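Long-range contacts in probable aminotransferase (Pseudomonas aeruginosa, PDB 5YKR), which belongs to the class-III aminotransferases, a family of pyridoxal-phosphate-dependent enzymes, and carries its cofactor covalently bound to its own chain: residues G86-G90 / Y352-F356; V160-C164 / Q174-D178; V232-P236 / P395-A401. One frame throughout, in Å; residues are numbered along the deposited sequence.

Contact 1: G86-G90 / Y352-F356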
# COMPACT_ATOMS: atom_id res chain seq x y z
N GLY A 86 2.92 14.15 1.41
CA GLY A 86 3.67 13.15 0.64
C GLY A 86 4.94 13.72 -0.01
O GLY A 86 5.90 13.02 -0.30
N ALA A 87 4.92 15.01 -0.26
CA ALA A 87 6.05 15.77 -0.80
C ALA A 87 6.61 16.79 0.21
O ALA A 87 6.99 17.90 -0.15
CB ALA A 87 5.67 16.46 -2.13
N MET A 88 6.62 16.42 1.48
CA MET A 88 7.02 17.30 2.56
C MET A 88 8.32 18.05 2.35
O MET A 88 8.45 19.21 2.81
CB MET A 88 7.13 16.47 3.86
CG MET A 88 7.75 17.22 5.01
SD MET A 88 7.65 16.25 6.50
CE MET A 88 8.55 17.34 7.54
N PHE A 89 9.29 17.41 1.71
CA PHE A 89 10.57 18.08 1.45
C PHE A 89 10.70 18.77 0.11
O PHE A 89 11.80 19.17 -0.28
CB PHE A 89 11.74 17.13 1.75
CG PHE A 89 11.73 16.66 3.16
CD1 PHE A 89 12.32 17.45 4.14
CD2 PHE A 89 11.13 15.46 3.50
CE1 PHE A 89 12.24 17.11 5.44
CE2 PHE A 89 11.01 15.12 4.85
CZ PHE A 89 11.60 15.96 5.79
N GLY A 90 9.54 18.97 -0.54
CA GLY A 90 9.46 19.61 -1.84
C GLY A 90 9.24 18.63 -2.97
O GLY A 90 9.47 17.40 -2.85
N TYR A 352 15.96 21.22 8.10
CA TYR A 352 14.97 21.50 9.13
C TYR A 352 15.13 22.92 9.69
O TYR A 352 14.15 23.57 10.01
CB TYR A 352 14.98 20.44 10.20
CG TYR A 352 14.15 19.21 9.88
CD1 TYR A 352 14.71 18.09 9.25
CD2 TYR A 352 12.84 19.12 10.29
CE1 TYR A 352 13.97 16.94 9.02
CE2 TYR A 352 12.08 17.99 10.02
CZ TYR A 352 12.64 16.91 9.41
OH TYR A 352 11.89 15.77 9.23
N ARG A 353 16.35 23.39 9.84
CA ARG A 353 16.56 24.74 10.33
C ARG A 353 15.83 25.75 9.47
O ARG A 353 15.14 26.66 9.97
CB ARG A 353 18.04 25.06 10.44
CG ARG A 353 18.29 26.43 11.07
CD ARG A 353 19.80 26.73 11.28
NE ARG A 353 20.60 25.56 11.69
CZ ARG A 353 21.38 24.84 10.87
NH1 ARG A 353 21.61 25.20 9.60
NH2 ARG A 353 21.99 23.78 11.34
N HIS A 354 16.01 25.62 8.16
CA HIS A 354 15.32 26.49 7.21
C HIS A 354 13.81 26.34 7.32
O HIS A 354 13.06 27.33 7.38
CB HIS A 354 15.77 26.18 5.79
CG HIS A 354 15.06 26.98 4.74
ND1 HIS A 354 15.48 28.24 4.37
CD2 HIS A 354 13.97 26.71 3.98
CE1 HIS A 354 14.67 28.71 3.45
NE2 HIS A 354 13.74 27.81 3.20
N MET A 355 13.34 25.10 7.33
CA MET A 355 11.89 24.85 7.42
C MET A 355 11.30 25.47 8.70
O MET A 355 10.21 26.05 8.67
CB MET A 355 11.65 23.34 7.37
CG MET A 355 11.93 22.73 6.01
SD MET A 355 12.23 20.96 5.98
CE MET A 355 10.62 20.33 6.44
N PHE A 356 12.02 25.36 9.80
CA PHE A 356 11.52 25.92 11.09
C PHE A 356 11.46 27.45 11.04
O PHE A 356 10.51 28.06 11.53
CB PHE A 356 12.43 25.55 12.25
CG PHE A 356 12.51 24.11 12.60
CD1 PHE A 356 11.55 23.20 12.21
CD2 PHE A 356 13.59 23.67 13.35
CE1 PHE A 356 11.63 21.88 12.58
CE2 PHE A 356 13.71 22.34 13.71
CZ PHE A 356 12.70 21.44 13.33

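Contact 2: V160-C164 / Q174-D178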
# COMPACT_ATOMS: atom_id res chain seq x y z
N VAL A 160 -5.84 0.13 21.73
CA VAL A 160 -6.29 1.45 22.16
C VAL A 160 -5.90 2.45 21.09
O VAL A 160 -4.72 2.56 20.69
CB VAL A 160 -5.68 1.86 23.53
CG1 VAL A 160 -5.86 3.36 23.79
CG2 VAL A 160 -6.35 1.03 24.66
N VAL A 161 -6.90 3.24 20.68
CA VAL A 161 -6.70 4.42 19.88
C VAL A 161 -7.38 5.61 20.60
O VAL A 161 -8.15 5.43 21.55
CB VAL A 161 -7.17 4.29 18.44
CG1 VAL A 161 -6.42 3.18 17.72
CG2 VAL A 161 -8.68 4.06 18.37
N PHE A 162 -7.06 6.82 20.13
CA PHE A 162 -7.61 8.05 20.70
C PHE A 162 -8.70 8.65 19.84
O PHE A 162 -8.69 8.56 18.61
CB PHE A 162 -6.46 9.04 20.99
CG PHE A 162 -5.49 8.52 22.02
CD1 PHE A 162 -5.84 8.50 23.35
CD2 PHE A 162 -4.30 7.98 21.68
CE1 PHE A 162 -4.99 8.00 24.31
CE2 PHE A 162 -3.46 7.44 22.63
CZ PHE A 162 -3.80 7.45 23.95
N ASN A 163 -9.66 9.30 20.49
CA ASN A 163 -10.79 9.85 19.75
C ASN A 163 -10.27 10.93 18.76
O ASN A 163 -9.43 11.77 19.13
CB ASN A 163 -11.83 10.43 20.74
CG ASN A 163 -13.16 10.73 20.09
OD1 ASN A 163 -13.59 10.08 19.13
ND2 ASN A 163 -13.80 11.84 20.57
N CYS A 164 -10.77 10.86 17.54
CA CYS A 164 -10.40 11.76 16.43
C CYS A 164 -8.96 11.59 15.97
O CYS A 164 -8.40 12.49 15.34
CB CYS A 164 -10.74 13.23 16.72
SG CYS A 164 -12.46 13.48 17.16
N GLN A 174 -11.26 3.21 13.25
CA GLN A 174 -12.31 4.06 12.65
C GLN A 174 -13.53 4.11 13.60
O GLN A 174 -14.62 3.67 13.26
CB GLN A 174 -12.72 3.56 11.28
CG GLN A 174 -11.57 3.38 10.29
CD GLN A 174 -11.03 4.64 9.66
OE1 GLN A 174 -11.34 5.77 10.12
NE2 GLN A 174 -10.23 4.48 8.59
N VAL A 175 -13.31 4.75 14.75
CA VAL A 175 -14.29 4.86 15.82
C VAL A 175 -14.30 6.30 16.33
O VAL A 175 -13.33 7.04 16.13
CB VAL A 175 -14.05 3.89 16.99
CG1 VAL A 175 -14.31 2.45 16.55
CG2 VAL A 175 -12.66 4.06 17.54
N GLU A 176 -15.39 6.66 17.01
CA GLU A 176 -15.50 7.96 17.70
C GLU A 176 -16.40 7.78 18.91
O GLU A 176 -17.08 6.76 19.05
CB GLU A 176 -16.07 9.04 16.77
CG GLU A 176 -17.53 8.85 16.41
CD GLU A 176 -18.01 9.80 15.34
OE1 GLU A 176 -17.23 10.15 14.46
OE2 GLU A 176 -19.24 10.14 15.35
N PHE A 177 -16.41 8.79 19.77
CA PHE A 177 -17.38 8.80 20.87
C PHE A 177 -18.67 9.48 20.38
O PHE A 177 -18.62 10.57 19.81
CB PHE A 177 -16.87 9.53 22.07
CG PHE A 177 -15.85 8.77 22.89
CD1 PHE A 177 -16.19 7.53 23.42
CD2 PHE A 177 -14.61 9.28 23.19
CE1 PHE A 177 -15.29 6.81 24.17
CE2 PHE A 177 -13.73 8.58 23.95
CZ PHE A 177 -14.07 7.34 24.45
N ASP A 178 -19.82 8.87 20.71
CA ASP A 178 -21.11 9.51 20.49
C ASP A 178 -21.44 10.43 21.69
O ASP A 178 -20.63 10.59 22.59
CB ASP A 178 -22.20 8.47 20.17
CG ASP A 178 -22.64 7.66 21.36
OD1 ASP A 178 -22.22 7.95 22.50
OD2 ASP A 178 -23.44 6.72 21.12
O HOH W 1 -16.51 12.24 19.47
O HOH W 2 -12.73 9.65 15.81

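Contact 3: V232-P236 / P395-A401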
# COMPACT_ATOMS: atom_id res chain seq x y z
N VAL A 232 -7.04 16.39 13.47
CA VAL A 232 -8.30 17.02 13.91
C VAL A 232 -7.99 18.46 14.29
O VAL A 232 -8.29 18.93 15.40
CB VAL A 232 -8.97 16.16 15.03
CG1 VAL A 232 -8.09 16.06 16.29
CG2 VAL A 232 -10.36 16.67 15.32
N GLY A 233 -7.26 19.14 13.41
CA GLY A 233 -6.41 20.20 13.91
C GLY A 233 -5.30 19.60 14.77
O GLY A 233 -5.12 18.36 14.82
N MET A 234 -4.58 20.45 15.47
CA MET A 234 -3.48 19.99 16.30
C MET A 234 -3.82 19.92 17.76
O MET A 234 -4.32 20.86 18.32
CB MET A 234 -2.28 20.91 16.12
CG MET A 234 -1.63 20.73 14.78
SD MET A 234 -0.26 21.92 14.54
CE MET A 234 0.27 21.31 12.99
N VAL A 235 -3.55 18.77 18.38
CA VAL A 235 -3.79 18.56 19.81
C VAL A 235 -2.45 18.25 20.48
O VAL A 235 -1.90 17.13 20.36
CB VAL A 235 -4.80 17.43 20.10
CG1 VAL A 235 -5.10 17.41 21.61
CG2 VAL A 235 -6.06 17.58 19.24
N PRO A 236 -1.88 19.25 21.16
CA PRO A 236 -0.63 18.95 21.84
C PRO A 236 -0.79 18.02 23.03
O PRO A 236 -1.84 18.03 23.69
CB PRO A 236 -0.21 20.35 22.38
CG PRO A 236 -1.02 21.32 21.64
CD PRO A 236 -2.29 20.65 21.29
N PRO A 395 -7.00 22.78 22.06
CA PRO A 395 -7.86 21.71 22.54
C PRO A 395 -7.15 20.78 23.49
O PRO A 395 -5.95 20.51 23.32
CB PRO A 395 -8.24 20.98 21.23
CG PRO A 395 -7.03 21.17 20.34
CD PRO A 395 -6.62 22.61 20.64
N ARG A 396 -7.86 20.27 24.47
CA ARG A 396 -7.27 19.31 25.42
C ARG A 396 -7.26 17.90 24.82
O ARG A 396 -6.53 17.07 25.27
CB ARG A 396 -8.08 19.28 26.72
CG ARG A 396 -7.89 20.54 27.56
CD ARG A 396 -8.76 20.46 28.80
NE ARG A 396 -10.12 20.79 28.39
CZ ARG A 396 -10.88 21.74 28.93
NH1 ARG A 396 -10.48 22.45 29.99
NH2 ARG A 396 -12.09 21.96 28.42
N ASN A 397 -8.16 17.64 23.86
CA ASN A 397 -8.27 16.35 23.26
C ASN A 397 -8.92 16.46 21.87
O ASN A 397 -9.38 17.53 21.46
CB ASN A 397 -9.01 15.37 24.18
CG ASN A 397 -10.36 15.91 24.64
OD1 ASN A 397 -11.17 16.33 23.81
ND2 ASN A 397 -10.59 15.91 25.96
N GLY A 398 -8.95 15.33 21.15
CA GLY A 398 -9.53 15.31 19.84
C GLY A 398 -11.00 15.62 19.81
O GLY A 398 -11.47 16.29 18.90
N GLY A 399 -11.75 15.15 20.82
CA GLY A 399 -13.17 15.42 20.85
C GLY A 399 -13.47 16.92 20.86
O GLY A 399 -14.39 17.37 20.18
N GLU A 400 -12.70 17.67 21.64
CA GLU A 400 -12.83 19.14 21.71
C GLU A 400 -12.51 19.78 20.39
O GLU A 400 -13.21 20.66 19.87
CB GLU A 400 -11.90 19.74 22.75
CG GLU A 400 -12.34 19.60 24.16
CD GLU A 400 -11.51 20.38 25.16
OE1 GLU A 400 -10.55 21.12 24.78
OE2 GLU A 400 -11.83 20.23 26.35
N ALA A 401 -11.41 19.34 19.84
CA ALA A 401 -10.92 19.87 18.58
C ALA A 401 -11.90 19.71 17.46
O ALA A 401 -12.03 20.57 16.60
CB ALA A 401 -9.60 19.23 18.23
O HOH W 3 -3.66 19.93 24.59

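Contact 1: G86-G90 / Y352-F356
Tyr352 turns its ring against Phe89 in an offset edge-to-face pair, the rim of Phe89 directed at the tyrosine face with the two planes 69° apart. The ring centroids lie 5.7 Å from each other. Phe89 CZ leads the approach and comes to 3.5 Å from Tyr352 OH, which sits near the plane of the phenyl ring. That hydroxyl is hydrogen-bonded to the carbonyl O of Ile264, so a tyrosine here serves both as an aromatic wall and as a polar tie to a loop. Met88 reaches the same tyrosine more lightly, its CE 4.1 Å from Tyr352 OH.

The residues that meet helix 349-372 occupy the two central positions of a type I beta turn, Ala87 to Gly90, closed by Gly90 N donating to Ala87 O. The turn thus projects Met88 and Phe89 together from the loop between strand 76-79 and helix 94-104. In this class-III aminotransferase Met88 also touches Cys287, the neighbour of the cofactor-bearing Lys286.

Three residues on, nearly one helical turn, Met355 points at the loop and brings sulfur and methyl to Phe89; a methionine, unbranched and flexible, can fit beside a ring in this way. Its SD lies obliquely to the phenyl ring, 4.9 Å from the centroid, as a Met-aromatic contact. A bend at the last torsion (chi3 67°) swings CE to 3.7 Å from Phe89 CE1. The same methyl meets Met88 CE at 3.8 Å, where Met88, extended along its whole length, arrives at about a right angle.

Contact 2: V160-C164 / Q174-D178
Asn163 and Phe177 form the close part of a contact between two sheets. Asn163 lies at the C-terminal end of strand 158-162 of the seven-stranded, mostly parallel sheet of the aminotransferase fold, while Phe177 belongs to strand 175-177, half of a small antiparallel pair with strand 183-185. The two segments are not paired as strands; a side chain makes the link. Phe177 N donates to Asn163 OD1 over 3.2 Å, with an N-H...O angle of 144°. The donor stands above the amide plane, 52° out of it, rather than on a lone pair. With CG turned anti to the backbone N, the amide is carried across to the other segment, where it also meets the phenyl ring obliquely: Asn163 CG is 3.7 Å from Phe177 CD2, the amide and ring planes being 63° apart. Asparagine suits the place because one short group offers an acceptor to a backbone N-H and, through ND2, a donor to Glu204. Leu202 packs against the Phe177 ring from strand 200-203.

Packing is slacker where the valines meet. Val161 CG2 and Val175 CG2 stand 4.1 Å apart; these short, branched side chains touch each other by one methyl each, and both also pack on Leu202.

On the looser side, two waters rather than direct contacts join the segments. One molecule accepts from Asn163 ND2 and donates to Phe177 O, extending the grip on Phe177 to both of its backbone polar atoms. A second bridges the loop end of the first segment: it accepts from Cys164 N at 2.9 Å and donates to Val175 O at 2.7 Å.

Contact 3: V232-P236 / P395-A401
Val235 spreads its two methyls over the run of backbone that leads into helix 398-402. CG1, placed anti to the backbone N (chi1 -173°), lies 3.6 Å from Pro395 O and nearly as close to Asn397 CA, while CG2 turns to the proline ring, 3.9 Å from Pro395 CG. That ring carbon also sits against Met234 O. At the other end of the contact, Ala401 CB packs tightly against Val232, 3.1 Å from Val232 O; this carbonyl is buried and finds no hydrogen-bonding partner. Val232 CG2 meets the same methyl at 3.9 Å. Small residues suit the helix face here: Gly398 lets Val232 CG1 come down onto its CA, and Ala401 offers only one methyl.

A set of bonds within 395-401 helps hold the helix start, and Glu204 OE1 accepts from Gly399 N. Asn397 is the N-cap, its OD1 taking the N-H of Glu400 nearly in line with the C=O bond. Glu400 in turn reaches back along the chain: OE1 accepts from Arg396 N at 2.8 Å, almost straight, and OE2 takes both Arg396 NE and NH2, each at 2.7 Å, as a salt bridge. OE2 lies in the guanidinium plane, at its edge, which helps fix the arginine.

Further out, one water donates to both Pro236 O and Pro395 O, and Asn206 ND2 joins Pro236 O and Arg396 O. Pro395 also rests on strands 378-382 and 385-389. The arrangement places an N-capped helix from the C-terminal part of the chain against a loop following a central strand, consistent with the large-to-small domain junction of fold-type I pyridoxal-phosphate enzymes.

Contacts 2 and 3 are neighbours, their centres 12 Å apart in the same half of the molecule, and they touch: Cys164 SG packs 3.5 Å from Gly398 O, and Asn163 ND2 lies 3.6 Å from Gly399 CA. Glu204 ties them further, OE2 accepting from Asn163 ND2 and OE1 from Gly399 N. Contact 1 stands apart, its centre 30 Å from that of contact 2 and 24 Å from that of contact 3, with nearest atoms about 18 and 11 Å away. Of the three, contact 1 is the one with a described touch next to the cofactor lysine, Lys286. Along the chain, contacts 1 and 3 interleave their segments, while contact 2 is complete before the first segment of contact 3 begins.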